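Local coordinates for RILP-like protein 2 (Mus musculus, PDB 4KP3) that helps shape cells and neurons, promotes dendritic spines and takes part in protein transport, including transport away from primary cilia, here represented by its dimerizing RH1 domain, at residues 32-35 with 36-40; 56-59 with 60-64; 66-69 with 70-73; 89-92 with 93-96. All coordinates share one frame; numbering follows the deposited sequence.

Contact 1. Residues 32-35 with 36-40; sequences LTTD and DVYDI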
# COMPACT_ATOMS: atom_id res chain seq x y z
N LEU E 32 -9.73 15.40 -1.14
CA LEU E 32 -8.99 14.93 0.02
C LEU E 32 -8.36 16.13 0.73
O LEU E 32 -7.93 17.09 0.09
CB LEU E 32 -7.88 13.95 -0.40
CG LEU E 32 -8.30 12.57 -0.89
CD1 LEU E 32 -7.11 11.86 -1.51
CD2 LEU E 32 -8.87 11.76 0.27
N THR E 33 -8.35 16.08 2.06
CA THR E 33 -7.54 16.99 2.85
C THR E 33 -6.32 16.23 3.36
O THR E 33 -6.28 15.00 3.27
CB THR E 33 -8.30 17.51 4.07
OG1 THR E 33 -8.45 16.44 5.02
CG2 THR E 33 -9.67 18.03 3.67
N THR E 34 -5.33 16.94 3.89
CA THR E 34 -4.17 16.25 4.46
C THR E 34 -4.58 15.39 5.66
O THR E 34 -3.95 14.36 5.92
CB THR E 34 -3.03 17.23 4.84
OG1 THR E 34 -3.54 18.26 5.69
CG2 THR E 34 -2.41 17.86 3.60
N ASP E 35 -5.63 15.80 6.36
CA ASP E 35 -6.20 14.98 7.43
C ASP E 35 -6.71 13.63 6.91
O ASP E 35 -6.50 12.60 7.55
CB ASP E 35 -7.34 15.72 8.13
CG ASP E 35 -6.85 16.78 9.10
OD1 ASP E 35 -5.71 16.65 9.58
OD2 ASP E 35 -7.60 17.74 9.37
N ASP E 36 -7.38 13.65 5.76
CA ASP E 36 -7.87 12.42 5.13
C ASP E 36 -6.72 11.47 4.80
O ASP E 36 -6.84 10.26 4.97
CB ASP E 36 -8.66 12.73 3.86
CG ASP E 36 -9.96 13.45 4.15
OD1 ASP E 36 -10.51 13.28 5.26
OD2 ASP E 36 -10.44 14.18 3.25
N VAL E 37 -5.61 12.03 4.33
CA VAL E 37 -4.44 11.24 4.01
C VAL E 37 -3.88 10.59 5.28
O VAL E 37 -3.56 9.40 5.30
CB VAL E 37 -3.35 12.11 3.33
CG1 VAL E 37 -2.07 11.32 3.10
CG2 VAL E 37 -3.88 12.67 2.02
N TYR E 38 -3.79 11.38 6.35
CA TYR E 38 -3.35 10.88 7.65
C TYR E 38 -4.23 9.74 8.16
O TYR E 38 -3.74 8.77 8.73
CB TYR E 38 -3.32 12.02 8.68
CG TYR E 38 -2.44 13.18 8.28
CD1 TYR E 38 -1.36 13.00 7.43
CD2 TYR E 38 -2.70 14.47 8.75
CE1 TYR E 38 -0.56 14.05 7.06
CE2 TYR E 38 -1.90 15.53 8.38
CZ TYR E 38 -0.82 15.32 7.54
OH TYR E 38 -0.02 16.37 7.17
N ASP E 39 -5.54 9.87 7.95
CA ASP E 39 -6.48 8.83 8.34
C ASP E 39 -6.23 7.53 7.59
O ASP E 39 -6.12 6.47 8.20
CB ASP E 39 -7.93 9.29 8.13
CG ASP E 39 -8.37 10.34 9.13
OD1 ASP E 39 -7.68 10.52 10.16
OD2 ASP E 39 -9.40 11.00 8.89
N ILE E 40 -6.12 7.63 6.27
CA ILE E 40 -5.82 6.48 5.41
C ILE E 40 -4.52 5.81 5.85
O ILE E 40 -4.42 4.59 5.88
CB ILE E 40 -5.69 6.91 3.93
CG1 ILE E 40 -7.03 7.44 3.41
CG2 ILE E 40 -5.23 5.74 3.06
CD1 ILE E 40 -6.95 8.04 2.01

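Contact 2. Residues 56-59 with 60-64; sequences RVTR and LQFKI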
# COMPACT_ATOMS: atom_id res chain seq x y z
N ARG E 56 9.83 -8.66 3.77
CA ARG E 56 9.28 -8.11 2.54
C ARG E 56 7.94 -7.42 2.78
O ARG E 56 7.47 -6.64 1.95
CB ARG E 56 9.20 -9.17 1.43
CG ARG E 56 8.53 -10.46 1.82
CD ARG E 56 8.53 -11.44 0.66
NE ARG E 56 7.80 -12.66 1.01
CZ ARG E 56 7.42 -13.59 0.15
NH1 ARG E 56 7.69 -13.45 -1.15
NH2 ARG E 56 6.75 -14.66 0.57
N VAL E 57 7.31 -7.71 3.92
CA VAL E 57 6.17 -6.92 4.35
C VAL E 57 6.67 -5.53 4.75
O VAL E 57 6.05 -4.52 4.43
CB VAL E 57 5.40 -7.58 5.52
CG1 VAL E 57 4.47 -6.59 6.20
CG2 VAL E 57 4.62 -8.78 5.02
N THR E 58 7.83 -5.49 5.41
CA THR E 58 8.41 -4.23 5.85
C THR E 58 8.88 -3.37 4.68
O THR E 58 8.69 -2.15 4.67
CB THR E 58 9.55 -4.45 6.86
OG1 THR E 58 9.11 -5.33 7.91
CG2 THR E 58 9.98 -3.15 7.48
N ARG E 59 9.50 -4.00 3.68
CA ARG E 59 9.89 -3.29 2.47
C ARG E 59 8.68 -2.69 1.78
O ARG E 59 8.72 -1.54 1.32
CB ARG E 59 10.64 -4.21 1.50
CG ARG E 59 12.05 -4.51 1.94
CD ARG E 59 12.75 -5.46 0.98
NE ARG E 59 13.90 -6.09 1.62
CZ ARG E 59 14.71 -6.95 1.03
NH1 ARG E 59 14.51 -7.28 -0.24
NH2 ARG E 59 15.73 -7.48 1.70
N LEU E 60 7.60 -3.46 1.70
CA LEU E 60 6.34 -2.96 1.16
C LEU E 60 5.80 -1.81 2.01
O LEU E 60 5.28 -0.82 1.48
CB LEU E 60 5.31 -4.09 1.07
CG LEU E 60 3.91 -3.68 0.60
CD1 LEU E 60 3.93 -3.22 -0.85
CD2 LEU E 60 2.93 -4.83 0.80
N GLN E 61 5.93 -1.94 3.32
CA GLN E 61 5.46 -0.92 4.26
C GLN E 61 6.10 0.44 3.98
O GLN E 61 5.41 1.45 3.82
CB GLN E 61 5.73 -1.35 5.70
CG GLN E 61 5.19 -0.42 6.77
CD GLN E 61 5.65 -0.83 8.16
OE1 GLN E 61 6.82 -1.13 8.37
NE2 GLN E 61 4.72 -0.87 9.11
N PHE E 62 7.43 0.48 3.91
CA PHE E 62 8.13 1.73 3.66
C PHE E 62 7.93 2.24 2.24
O PHE E 62 8.07 3.44 1.98
CB PHE E 62 9.60 1.61 4.03
CG PHE E 62 9.84 1.62 5.51
CD1 PHE E 62 9.74 2.80 6.23
CD2 PHE E 62 10.10 0.45 6.19
CE1 PHE E 62 9.93 2.82 7.60
CE2 PHE E 62 10.30 0.46 7.56
CZ PHE E 62 10.21 1.64 8.27
N LYS E 63 7.56 1.34 1.34
CA LYS E 63 7.22 1.72 -0.03
C LYS E 63 5.86 2.43 -0.02
O LYS E 63 5.67 3.45 -0.67
CB LYS E 63 7.21 0.49 -0.93
CG LYS E 63 7.21 0.80 -2.41
CD LYS E 63 7.88 -0.32 -3.21
CE LYS E 63 9.31 -0.54 -2.75
NZ LYS E 63 10.02 -1.56 -3.57
N ILE E 64 4.92 1.88 0.75
CA ILE E 64 3.62 2.50 0.95
C ILE E 64 3.73 3.84 1.69
O ILE E 64 2.99 4.78 1.41
CB ILE E 64 2.64 1.55 1.68
CG1 ILE E 64 2.35 0.33 0.81
CG2 ILE E 64 1.33 2.25 2.03
CD1 ILE E 64 1.62 -0.77 1.54

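Contact 3. Residues 66-69 with 70-73; sequences RVME and MLET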
# COMPACT_ATOMS: atom_id res chain seq x y z
N ARG E 66 6.16 5.94 1.31
CA ARG E 66 6.56 6.86 0.26
C ARG E 66 5.37 7.29 -0.61
O ARG E 66 5.22 8.46 -0.94
CB ARG E 66 7.66 6.24 -0.61
CG ARG E 66 8.17 7.14 -1.74
CD ARG E 66 8.88 8.38 -1.21
NE ARG E 66 9.95 8.04 -0.27
CZ ARG E 66 11.19 7.72 -0.63
NH1 ARG E 66 11.52 7.68 -1.91
NH2 ARG E 66 12.10 7.43 0.29
N VAL E 67 4.53 6.32 -0.98
CA VAL E 67 3.34 6.63 -1.76
C VAL E 67 2.41 7.60 -1.02
O VAL E 67 1.93 8.57 -1.61
CB VAL E 67 2.57 5.34 -2.17
CG1 VAL E 67 1.16 5.67 -2.64
CG2 VAL E 67 3.33 4.59 -3.25
N MET E 68 2.19 7.35 0.27
CA MET E 68 1.33 8.21 1.07
C MET E 68 1.94 9.60 1.24
O MET E 68 1.22 10.61 1.23
CB MET E 68 1.03 7.58 2.44
CG MET E 68 0.27 6.26 2.36
SD MET E 68 -1.31 6.44 1.53
CE MET E 68 -2.12 7.66 2.55
N GLU E 69 3.26 9.65 1.41
CA GLU E 69 3.99 10.92 1.44
C GLU E 69 3.75 11.75 0.18
O GLU E 69 3.51 12.96 0.25
CB GLU E 69 5.50 10.67 1.62
CG GLU E 69 5.91 10.33 3.05
CD GLU E 69 7.38 9.93 3.17
OE1 GLU E 69 7.99 9.56 2.15
OE2 GLU E 69 7.91 9.98 4.30
N MET E 70 3.81 11.09 -0.98
CA MET E 70 3.60 11.78 -2.25
C MET E 70 2.16 12.25 -2.36
O MET E 70 1.90 13.35 -2.85
CB MET E 70 3.98 10.88 -3.43
CG MET E 70 5.47 10.57 -3.48
SD MET E 70 5.97 9.54 -4.87
CE MET E 70 4.86 8.16 -4.67
N LEU E 71 1.25 11.42 -1.87
CA LEU E 71 -0.16 11.77 -1.82
C LEU E 71 -0.39 12.99 -0.92
O LEU E 71 -1.09 13.92 -1.31
CB LEU E 71 -0.99 10.58 -1.33
CG LEU E 71 -2.51 10.75 -1.36
CD1 LEU E 71 -2.97 10.91 -2.78
CD2 LEU E 71 -3.20 9.57 -0.71
N GLU E 72 0.20 12.98 0.27
CA GLU E 72 0.11 14.12 1.18
C GLU E 72 0.58 15.41 0.51
O GLU E 72 -0.14 16.42 0.52
CB GLU E 72 0.91 13.90 2.47
CG GLU E 72 0.74 15.07 3.47
CD GLU E 72 1.84 15.16 4.52
OE1 GLU E 72 2.74 14.30 4.54
OE2 GLU E 72 1.81 16.12 5.32
N THR E 73 1.77 15.36 -0.08
CA THR E 73 2.34 16.54 -0.73
C THR E 73 1.43 17.13 -1.81
O THR E 73 1.12 18.32 -1.78
CB THR E 73 3.73 16.25 -1.33
OG1 THR E 73 4.62 15.81 -0.30
CG2 THR E 73 4.30 17.49 -2.00

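Contact 4. Residues 89-92 with 93-96; sequences RDNL and KQEV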
# COMPACT_ATOMS: atom_id res chain seq x y z
N ARG E 89 -7.57 36.54 -6.06
CA ARG E 89 -8.60 36.73 -7.06
C ARG E 89 -9.79 37.52 -6.50
O ARG E 89 -10.31 38.41 -7.16
CB ARG E 89 -9.05 35.37 -7.61
CG ARG E 89 -9.91 35.42 -8.87
CD ARG E 89 -11.38 35.61 -8.54
NE ARG E 89 -11.82 34.75 -7.44
CZ ARG E 89 -12.35 33.54 -7.61
NH1 ARG E 89 -12.50 33.06 -8.84
NH2 ARG E 89 -12.72 32.82 -6.57
N ASP E 90 -10.22 37.19 -5.28
CA ASP E 90 -11.32 37.91 -4.65
C ASP E 90 -10.94 39.38 -4.44
O ASP E 90 -11.72 40.28 -4.77
CB ASP E 90 -11.72 37.28 -3.32
CG ASP E 90 -12.28 35.88 -3.48
OD1 ASP E 90 -12.63 35.50 -4.61
OD2 ASP E 90 -12.37 35.15 -2.46
N ASN E 91 -9.75 39.61 -3.90
CA ASN E 91 -9.27 40.96 -3.66
C ASN E 91 -9.13 41.77 -4.96
O ASN E 91 -9.50 42.94 -5.01
CB ASN E 91 -7.95 40.95 -2.89
CG ASN E 91 -8.13 40.57 -1.43
OD1 ASN E 91 -9.10 40.96 -0.78
ND2 ASN E 91 -7.18 39.80 -0.89
N LEU E 92 -8.62 41.12 -6.00
CA LEU E 92 -8.46 41.77 -7.30
C LEU E 92 -9.81 42.15 -7.91
O LEU E 92 -9.94 43.21 -8.52
CB LEU E 92 -7.67 40.88 -8.26
CG LEU E 92 -6.15 40.96 -8.09
CD1 LEU E 92 -5.45 39.82 -8.83
CD2 LEU E 92 -5.65 42.31 -8.59
N LYS E 93 -10.81 41.29 -7.73
CA LYS E 93 -12.15 41.59 -8.24
C LYS E 93 -12.78 42.79 -7.53
O LYS E 93 -13.51 43.56 -8.14
CB LYS E 93 -13.06 40.36 -8.15
CG LYS E 93 -13.20 39.63 -9.48
CD LYS E 93 -14.15 38.44 -9.40
CE LYS E 93 -14.35 37.82 -10.79
NZ LYS E 93 -15.09 36.53 -10.75
N GLN E 94 -12.47 42.96 -6.25
CA GLN E 94 -12.96 44.12 -5.52
C GLN E 94 -12.26 45.40 -6.00
O GLN E 94 -12.90 46.44 -6.16
CB GLN E 94 -12.78 43.94 -4.01
CG GLN E 94 -13.44 42.69 -3.48
CD GLN E 94 -13.70 42.75 -1.99
OE1 GLN E 94 -12.86 43.19 -1.21
NE2 GLN E 94 -14.89 42.30 -1.58
N GLU E 95 -10.96 45.30 -6.24
CA GLU E 95 -10.20 46.44 -6.75
C GLU E 95 -10.69 46.87 -8.14
O GLU E 95 -10.91 48.05 -8.39
CB GLU E 95 -8.70 46.14 -6.75
CG GLU E 95 -7.84 47.26 -7.30
CD GLU E 95 -6.35 46.97 -7.18
OE1 GLU E 95 -5.54 47.86 -7.49
OE2 GLU E 95 -6.00 45.84 -6.78
N VAL E 96 -10.86 45.90 -9.04
CA VAL E 96 -11.34 46.17 -10.40
C VAL E 96 -12.71 46.84 -10.40
O VAL E 96 -12.96 47.76 -11.19
CB VAL E 96 -11.39 44.88 -11.25
CG1 VAL E 96 -12.18 45.10 -12.53
CG2 VAL E 96 -9.98 44.39 -11.57

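Contact 1. Residues 32-35 with 36-40
The carbonyl oxygen of Thr34 sits over the centre of the Tyr38 ring, 3.0 Å above its plane, while still accepting the helical bond from Tyr38 N. The ring gets there because CG of Tyr38 is anti to its own carbonyl carbon (chi1 -57°), which lays the side chain back along that of Thr34, pointing the same way. Asp35 OD1 approaches CD2 of Tyr38 to 3.8 Å, its carboxylate turned 62° from the ring.

One residue earlier the helix starts in a capping box. Thr33 OG1 accepts from Asp36 N at 3.1 Å, and Thr33 N in return donates to Asp36 OD2, also at 3.1 Å, reaching it from above the carboxylate plane. OD2 has a second partner in Lys27, a salt bridge. CD2 of Leu32 closes over CB of Asp36 at 3.7 Å.

A phenylalanine in place of Tyr38 would probably leave Glu72 OE2 without the hydroxyl it now bonds.

Leu32, just before helix 34-49, and Val37 within it pack on Val75 and Met68 of helix 55-100, while Asp36 and Ile40 touch helix 22-25.

Contact 2. Residues 56-59 with 60-64
Thr58 and Phe62, one turn apart, carry the close packing here. Their side chains run alongside each other in the same direction, and the methyl CG2 of Thr58 meets the ring of Phe62 at CE2 (3.6 Å) and CD2 (3.8 Å). The threonine's first torsion explains this: with CG2 anti to the backbone N and OG1 beside it (chi1 -51°), the methyl is the branch that faces the ring, while OG1 turns back to a weak hydrogen bond with Asp54 O. The carbonyl oxygen of Thr58 lies obliquely to the ring, 3.3 Å from CD2 of Phe62, and still accepts from Phe62 N at 3.0 Å. The same methyl also borders the amide of Gln61, 3.9 Å from OE1.

This is the first part of the long helix 55-100 of the RH1 domain, which pairs with its copy in the second subunit: Ile64 meets Ile64 of that subunit, Leu60 packs on its Leu48, and Gln61 and Ile64 lie on helix 34-49 of their own chain. An alanine at Phe62 would probably open a gap beside the Thr58 methyl and take away a surface that a polar side chain of another protein's chain packs on.

The opposite character appears at Arg56 and Arg59. Both are exposed; the side chain of Arg56 makes no contact with 60-64, and that of Arg59 touches it through CB alone, running extended from CG to NE. NZ of Lys63 makes a salt bridge with Glu47 of the second subunit.

Contact 3. Residues 66-69 with 70-73
Glu69 O is gripped twice by Thr73: the backbone N donates to it at 3.0 Å and the hydroxyl OG1 at 3.1 Å, the two arriving from opposite faces of the carbonyl plane. OG1 stands beside its own backbone N, anti to the carbonyl carbon (chi1 -59°), which lets the hydroxyl bond back to the carbonyl one turn earlier. One residue back, Glu72 N donates to Met68 O at 2.8 Å in the ordinary helical way.

The apolar side chains fold over the turns. Met70 is bent at its last torsion, which curls CE back over Val67, 3.6 Å from its CA and 4.1 Å from CG2, while CG of Met70 lies 3.3 Å from Arg66 O. CE of Met68 comes alongside CD2 of Leu71 at 3.9 Å, the two chains pointing the same way. Beyond the turn, Val67 packs on Val67 of the second subunit, Leu71 on its Leu74 and Met70 on its Leu32, while Met68 also reaches helix 34-49 of its own chain.

Glu69 is buried although acidic, and its OE2 is satisfied by a polar side chain of another protein's chain, Glu72 OE2 by Tyr38 of helix 34-49. Flexible methionines and branched apolar groups therefore fill the dimer seam, whereas the polar groups find partners in the helix itself, in another helix of the same chain or in a neighbouring chain.

Contact 4. Residues 89-92 with 93-96
Arg89 and Lys93 run side by side in the same direction one turn apart, and they meet through aliphatic carbons: CD of Arg89 lies 4.1 Å from CD of Lys93. Leu92 and Glu95 make a similar parallel pair, with methyl CD2 of Leu92 at 4.0 Å from carboxylate oxygen OE2 of Glu95. Val96 leans back on the turn before it, CG2 resting 3.3 Å from Leu92 O.

Of the charged groups, the chain of Arg89 is bent at its second and third torsions, which carries NE round to Asp90. In this salt bridge Arg89 NE meets Asp90 OD1 at 3.0 Å on its anti side, 29° out of the carboxylate plane, with a weak second bond from NH2. The ends of Arg89 and Lys93 are both positive and 4.7 Å apart at NH1 and NZ, a closeness that the long, weak ion pairs each makes with Glu88 of the second subunit may ease. Glu95 OE1 forms a firmer salt bridge with Arg100 of that subunit.

Backbone bonds complete the set, among them Val96 N to Leu92 O at 2.9 Å.

Across the dimer, Leu92 packs on Arg89 of the second subunit, Arg89 on its Leu85, and Val96 and Glu95 each on the other's copy. The four-three-four spacing of Leu85, Arg89, Leu92 and Val96, with Arg89 joining through its aliphatic chain and other charged residues on the flanks, fits a parallel two-stranded coiled coil.

How the contacts relate
Contact 3 is the buried one, contacts 1 and 2 are partly buried, and contact 4 lies at the surface. Contacts 2, 3 and 4 all belong to helix 55-100, strung along it with contacts 2 and 4 on opposite sides of the chain's centre, about 49 Å apart between centres; contact 1 opens helix 34-49 and touches contact 3 directly, where CG2 of Ile40 meets CE of Met68. The chemistry follows the place: capping bonds at a helix start, a methyl against a ring beside another protein's chain, methionine and leucine packing in the dimer seam, then ion pairs where the long helix runs on. All four touch the second subunit.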